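Long-range contacts in probable thiol peroxidase (Chromobacterium violaceum, PDB 3KEB), which probably reduces peroxides as a redoxin-family peroxidase of the thioredoxin superfamily: residues K51-L57 with T136-L142; K84-V90 with N107-T113. All blocks are in the same frame, centred on the assembly; numbering follows the deposited sequence. Where two conformers were deposited one is given.

Contact 1: K51-L57 with T136-L142; sequences KLIVTLL and TSPAIIL
Strands 51-55 and 139-142 run antiparallel, their axes approaching to 4.6 Å at 168°, with I53/I141 and T55/A139 as hydrogen-bonded pairs and L52/L142 and V54/I140 as non-hydrogen-bonded pairs. The two I53-I141 bonds are equally short, 2.8 Å from each backbone N to the other residue's O. The next pair is less even: T55 N lies 3.0 Å from A139 O, whereas A139 N stands 3.3 Å from T55 O. Here a side chain joins in. With chi1 at 53°, OG1 of T55 sits between its own backbone N and carbonyl carbon and donates to S137 O at 2.7 Å, in the plane of that carbonyl. The hydroxyl thus ties the strand to the loop leading into its partner. Beyond the strands, a water accepts from T136 N and donates to the carbonyl oxygen of L56, bridging the two segments.

On the face bearing L52, V54 and I140, the ethyl branch of I140 meets two neighbours. The L52 side chain crosses that of I140, with L52 CD1 3.6 Å from I140 CG1, and V54 CG2 meets the same I140 CG1 at 3.9 Å. A chi1 of -175° turns this CG1 toward strand 51-55, within reach of both. At the loop, L57 CD2 packs against the P138 ring, 4.0 Å from P138 CD.

Helix 67-77 covers L52 and V54 through T73, while F162 touches I140. In the central mixed sheet of the thioredoxin-like fold, strand 84-89 flanks 51-55 and strand 149-154 flanks 139-143.

Contact 2: K84-V90 with N107-T113; sequences KLIVITV and NIALLST
The carbonyl group of N107 receives the ammonium group of K84 from above its plane: NZ of K84 is 2.7 Å from N107 O but 57° out of that plane, so the ammonium approaches over the carbonyl's face. A water that accepts from L85 N donates to this same oxygen, giving it two donors. The bend in the K84 chain at chi2 (64°) carries CE across to the methyl of A109. The peptide carbonyls farther along are met differently. A109 N lies in the plane of the L85 carbonyl, whereas V87 N is tilted 28° from that of A109; L111 N and T89 N approach V87 O and L111 O nearly along the C=O axis.

These bonds, continued by T113 N to T89 O at 3.0 Å, join strands 84-89 and 109-112 in parallel, their axes 4.8 Å apart at closest. They are the two strands of a beta-alpha-beta crossover, linked through helix 93-103, within the thioredoxin-like sheet. Helix 93-103 packs on L110, T89 and S112 through R100 and L96, and helix 67-77 on L85 and V87.

On that helical side, I108 serves two neighbours. Its ethyl branch lies alongside L85, with I108 CG1 3.8 Å from L85 CD2, while I108 CG2 reaches V87 CG2 at 3.6 Å. L110 lies beside V87, CD2 of L110 being 3.9 Å from V87 CB. On the opposite face of the sheet the I86 and L111 side chains cross, with I86 CG2 3.6 Å from L111 CD1. I88 meets T113 at about a right angle, CG2 to CG2 at 3.6 Å, while the hydroxyl of T113 is engaged by R117.

How the contacts relate
Contacts 1 and 2 are neighbouring strand pairs of one mixed sheet: strands 51-55 and 84-89 lie side by side, and L52 N probably bonds to K84 O, as V54 N does to I86 O. Along the chain, contact 2 is nested within the loop closed by contact 1. Contact 1 is wholly buried, its centre about 2 Å from that of the chain; the centre of contact 2 is about 7 Å from that of the chain, and it includes exposed N107. Antiparallel pairing and a threonine hydroxyl mark the first, parallel pairing and a lysine-to-carbonyl bond the second. Helix 67-77 packs against both, whereas V90, which has two conformers, may also touch S92 of the second subunit.

Contact 1: K51-L57 with T136-L142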
loop_
_atom_site.group_PDB
_atom_site.type_symbol
_atom_site.label_atom_id
_atom_site.label_comp_id
_atom_site.label_asym_id
_atom_site.label_seq_id
_atom_site.Cartn_x
_atom_site.Cartn_y
_atom_site.Cartn_z
ATOM N N LYS A 51 20.570 11.917 -6.483
ATOM C CA LYS A 51 19.635 10.793 -6.467
ATOM C C LYS A 51 18.851 10.576 -7.674
ATOM O O LYS A 51 18.670 11.457 -8.493
ATOM C CB LYS A 51 18.699 10.906 -5.307
ATOM C CG LYS A 51 17.993 12.187 -5.164
ATOM C CD LYS A 51 18.242 12.488 -3.755
ATOM C CE LYS A 51 17.853 13.798 -3.334
ATOM N NZ LYS A 51 18.914 14.287 -2.273
ATOM N N LEU A 52 18.415 9.335 -7.784
ATOM C CA LEU A 52 17.609 8.846 -8.891
ATOM C C LEU A 52 16.309 8.369 -8.223
ATOM O O LEU A 52 16.294 7.361 -7.503
ATOM C CB LEU A 52 18.337 7.690 -9.601
ATOM C CG LEU A 52 17.771 7.351 -10.967
ATOM C CD1 LEU A 52 17.770 8.560 -12.006
ATOM C CD2 LEU A 52 18.553 6.169 -11.582
ATOM N N ILE A 53 15.268 9.170 -8.364
ATOM C CA ILE A 53 13.929 8.816 -7.835
ATOM C C ILE A 53 13.131 8.054 -8.901
ATOM O O ILE A 53 13.126 8.427 -10.063
ATOM C CB ILE A 53 13.178 10.061 -7.376
ATOM C CG1 ILE A 53 13.923 10.736 -6.213
ATOM C CG2 ILE A 53 11.712 9.742 -6.999
ATOM C CD1 ILE A 53 13.366 11.998 -5.849
ATOM N N VAL A 54 12.541 6.935 -8.518
ATOM C CA VAL A 54 11.750 6.155 -9.414
ATOM C C VAL A 54 10.466 5.812 -8.718
ATOM O O VAL A 54 10.502 5.305 -7.586
ATOM C CB VAL A 54 12.471 4.814 -9.802
ATOM C CG1 VAL A 54 11.580 3.924 -10.562
ATOM C CG2 VAL A 54 13.748 5.096 -10.674
ATOM N N THR A 55 9.358 6.086 -9.397
ATOM C CA THR A 55 8.062 5.593 -8.977
ATOM C C THR A 55 7.770 4.348 -9.804
ATOM O O THR A 55 8.045 4.292 -11.007
ATOM C CB THR A 55 6.978 6.645 -9.173
ATOM O OG1 THR A 55 7.007 7.122 -10.558
ATOM C CG2 THR A 55 7.181 7.787 -8.184
ATOM N N LEU A 56 7.333 3.301 -9.114
ATOM C CA LEU A 56 6.898 2.038 -9.745
ATOM C C LEU A 56 5.448 1.860 -9.378
ATOM O O LEU A 56 4.895 2.616 -8.488
ATOM C CB LEU A 56 7.734 0.837 -9.238
ATOM C CG LEU A 56 9.275 0.855 -9.302
ATOM C CD1 LEU A 56 9.883 -0.275 -8.478
ATOM C CD2 LEU A 56 9.733 0.800 -10.726
ATOM N N LEU A 57 4.735 1.042 -10.154
ATOM C CA LEU A 57 3.371 0.694 -9.759
ATOM C C LEU A 57 3.389 -0.007 -8.430
ATOM O O LEU A 57 2.726 0.353 -7.398
ATOM C CB LEU A 57 2.642 -0.137 -10.818
ATOM C CG LEU A 57 2.343 0.528 -12.136
ATOM C CD1 LEU A 57 1.684 -0.478 -13.134
ATOM C CD2 LEU A 57 1.372 1.800 -11.839
ATOM N N THR A 136 0.920 5.119 -8.103
ATOM C CA THR A 136 1.836 6.122 -8.679
ATOM C C THR A 136 2.259 5.642 -10.087
ATOM O O THR A 136 2.833 4.548 -10.257
ATOM C CB THR A 136 3.084 6.349 -7.847
ATOM O OG1 THR A 136 3.792 5.051 -7.822
ATOM C CG2 THR A 136 2.772 6.705 -6.433
ATOM N N SER A 137 2.018 6.477 -11.092
ATOM C CA SER A 137 2.411 6.189 -12.446
ATOM C C SER A 137 3.960 6.082 -12.530
ATOM O O SER A 137 4.664 6.806 -11.829
ATOM C CB SER A 137 1.838 7.250 -13.399
ATOM O OG SER A 137 1.738 6.693 -14.676
ATOM N N PRO A 138 4.485 5.181 -13.327
ATOM C CA PRO A 138 5.931 4.998 -13.334
ATOM C C PRO A 138 6.720 6.176 -13.979
ATOM O O PRO A 138 6.328 6.702 -15.022
ATOM C CB PRO A 138 6.122 3.704 -14.125
ATOM C CG PRO A 138 4.911 3.620 -14.941
ATOM C CD PRO A 138 3.828 4.073 -14.027
ATOM N N ALA A 139 7.761 6.625 -13.272
ATOM C CA ALA A 139 8.527 7.815 -13.633
ATOM C C ALA A 139 9.926 7.757 -13.040
ATOM O O ALA A 139 10.252 6.926 -12.151
ATOM C CB ALA A 139 7.773 9.108 -13.209
ATOM N N ILE A 140 10.803 8.532 -13.641
ATOM C CA ILE A 140 12.173 8.587 -13.173
ATOM C C ILE A 140 12.590 9.993 -13.130
ATOM O O ILE A 140 12.251 10.757 -14.034
ATOM C CB ILE A 140 13.158 7.749 -14.043
ATOM C CG1 ILE A 140 14.554 7.747 -13.429
ATOM C CG2 ILE A 140 13.232 8.240 -15.536
ATOM C CD1 ILE A 140 15.447 6.548 -14.013
ATOM N N ILE A 141 13.331 10.348 -12.088
ATOM C CA ILE A 141 13.851 11.719 -11.940
ATOM C C ILE A 141 15.250 11.700 -11.391
ATOM O O ILE A 141 15.497 11.158 -10.323
ATOM C CB ILE A 141 13.015 12.534 -10.934
ATOM C CG1 ILE A 141 11.552 12.574 -11.330
ATOM C CG2 ILE A 141 13.567 13.993 -10.776
ATOM C CD1 ILE A 141 10.644 13.206 -10.264
ATOM N N LEU A 142 16.178 12.260 -12.154
ATOM C CA LEU A 142 17.560 12.434 -11.741
ATOM C C LEU A 142 17.693 13.847 -11.171
ATOM O O LEU A 142 17.418 14.852 -11.866
ATOM C CB LEU A 142 18.504 12.302 -12.930
ATOM C CG LEU A 142 19.968 12.641 -12.714
ATOM C CD1 LEU A 142 20.639 11.639 -11.765
ATOM C CD2 LEU A 142 20.682 12.792 -14.109
HETATM O O HOH W 1 2.512 2.738 -6.857
#

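Contact 2: K84-V90 with N107-T113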
loop_
_atom_site.group_PDB
_atom_site.type_symbol
_atom_site.label_atom_id
_atom_site.label_comp_id
_atom_site.label_asym_id
_atom_site.label_seq_id
_atom_site.Cartn_x
_atom_site.Cartn_y
_atom_site.Cartn_z
ATOM N N LYS A 84 22.040 7.882 -5.397
ATOM C CA LYS A 84 21.148 7.204 -4.445
ATOM C C LYS A 84 19.807 6.885 -5.129
ATOM O O LYS A 84 19.064 7.812 -5.519
ATOM C CB LYS A 84 20.917 8.064 -3.189
ATOM C CG LYS A 84 19.952 7.525 -2.188
ATOM C CD LYS A 84 20.452 6.202 -1.557
ATOM C CE LYS A 84 19.497 5.592 -0.525
ATOM N NZ LYS A 84 20.177 4.427 0.110
ATOM N N LEU A 85 19.499 5.604 -5.221
ATOM C CA LEU A 85 18.253 5.128 -5.817
ATOM C C LEU A 85 17.173 5.146 -4.739
ATOM O O LEU A 85 17.333 4.498 -3.652
ATOM C CB LEU A 85 18.430 3.707 -6.362
ATOM C CG LEU A 85 17.173 3.114 -7.041
ATOM C CD1 LEU A 85 16.605 4.082 -8.108
ATOM C CD2 LEU A 85 17.419 1.789 -7.623
ATOM N N ILE A 86 16.129 5.934 -5.002
ATOM C CA ILE A 86 14.969 6.102 -4.110
ATOM C C ILE A 86 13.698 5.625 -4.885
ATOM O O ILE A 86 13.275 6.257 -5.868
ATOM C CB ILE A 86 14.765 7.560 -3.662
ATOM C CG1 ILE A 86 16.028 8.069 -2.925
ATOM C CG2 ILE A 86 13.556 7.654 -2.749
ATOM C CD1 ILE A 86 16.033 9.591 -2.677
ATOM N N VAL A 87 13.143 4.497 -4.451
ATOM C CA VAL A 87 11.963 3.901 -5.067
ATOM C C VAL A 87 10.757 4.300 -4.225
ATOM O O VAL A 87 10.764 4.142 -2.998
ATOM C CB VAL A 87 12.085 2.376 -5.145
ATOM C CG1 VAL A 87 10.757 1.715 -5.596
ATOM C CG2 VAL A 87 13.239 1.972 -6.078
ATOM N N ILE A 88 9.712 4.813 -4.883
ATOM C CA ILE A 88 8.508 5.263 -4.222
ATOM C C ILE A 88 7.326 4.526 -4.846
ATOM O O ILE A 88 7.203 4.480 -6.096
ATOM C CB ILE A 88 8.289 6.792 -4.326
ATOM C CG1 ILE A 88 9.529 7.519 -3.754
ATOM C CG2 ILE A 88 6.960 7.223 -3.607
ATOM C CD1 ILE A 88 9.549 9.036 -3.951
ATOM N N THR A 89 6.466 3.959 -3.987
ATOM C CA THR A 89 5.273 3.310 -4.463
ATOM C C THR A 89 4.129 3.403 -3.475
ATOM O O THR A 89 4.286 3.863 -2.346
ATOM C CB THR A 89 5.459 1.800 -4.789
ATOM O OG1 THR A 89 5.453 1.059 -3.577
ATOM C CG2 THR A 89 6.786 1.447 -5.525
ATOM N N VAL A 90 2.989 2.883 -3.889
ATOM C CA VAL A 90 1.804 2.794 -3.060
ATOM C C VAL A 90 1.786 1.605 -2.126
ATOM O O VAL A 90 0.878 1.477 -1.289
ATOM C CB VAL A 90 0.497 2.797 -3.942
ATOM C CG1 VAL A 90 0.140 1.399 -4.467
ATOM C CG2 VAL A 90 -0.649 3.396 -3.156
ATOM N N ASN A 107 21.177 -0.939 -0.668
ATOM C CA ASN A 107 21.240 0.522 -0.705
ATOM C C ASN A 107 20.132 1.257 -1.413
ATOM O O ASN A 107 20.288 2.445 -1.753
ATOM C CB ASN A 107 22.546 0.981 -1.372
ATOM C CG ASN A 107 23.692 0.979 -0.414
ATOM O OD1 ASN A 107 23.523 1.424 0.717
ATOM N ND2 ASN A 107 24.833 0.422 -0.823
ATOM N N ILE A 108 19.035 0.575 -1.695
ATOM C CA ILE A 108 17.910 1.219 -2.360
ATOM C C ILE A 108 16.983 1.583 -1.246
ATOM O O ILE A 108 16.672 0.753 -0.372
ATOM C CB ILE A 108 17.218 0.271 -3.338
ATOM C CG1 ILE A 108 18.190 -0.095 -4.458
ATOM C CG2 ILE A 108 15.937 0.879 -3.898
ATOM C CD1 ILE A 108 17.715 -1.257 -5.358
ATOM N N ALA A 109 16.544 2.839 -1.236
ATOM C CA ALA A 109 15.503 3.265 -0.339
ATOM C C ALA A 109 14.188 2.829 -0.948
ATOM O O ALA A 109 14.000 2.956 -2.153
ATOM C CB ALA A 109 15.535 4.758 -0.160
ATOM N N LEU A 110 13.277 2.352 -0.086
ATOM C CA LEU A 110 11.923 1.939 -0.454
ATOM C C LEU A 110 10.928 2.725 0.381
ATOM O O LEU A 110 10.873 2.574 1.635
ATOM C CB LEU A 110 11.813 0.430 -0.175
ATOM C CG LEU A 110 12.743 -0.485 -0.962
ATOM C CD1 LEU A 110 12.667 -1.900 -0.444
ATOM C CD2 LEU A 110 12.375 -0.477 -2.471
ATOM N N LEU A 111 10.179 3.596 -0.283
ATOM C CA LEU A 111 9.282 4.528 0.384
ATOM C C LEU A 111 7.868 4.303 -0.083
ATOM O O LEU A 111 7.625 4.125 -1.274
ATOM C CB LEU A 111 9.674 5.970 0.071
ATOM C CG LEU A 111 11.166 6.305 0.273
ATOM C CD1 LEU A 111 11.344 7.838 0.080
ATOM C CD2 LEU A 111 11.714 5.860 1.646
ATOM N N SER A 112 6.952 4.394 0.873
ATOM C CA SER A 112 5.547 4.193 0.686
ATOM C C SER A 112 4.826 5.528 0.795
ATOM O O SER A 112 5.186 6.402 1.627
ATOM C CB SER A 112 5.020 3.287 1.778
ATOM O OG SER A 112 3.617 3.293 1.795
ATOM N N THR A 113 3.802 5.677 -0.023
ATOM C CA THR A 113 2.984 6.872 0.013
ATOM C C THR A 113 1.837 6.770 1.000
ATOM O O THR A 113 0.947 7.661 1.031
ATOM C CB THR A 113 2.409 7.195 -1.344
ATOM O OG1 THR A 113 1.578 6.130 -1.791
ATOM C CG2 THR A 113 3.545 7.400 -2.391
HETATM O O HOH W 2 21.220 3.387 -4.242
#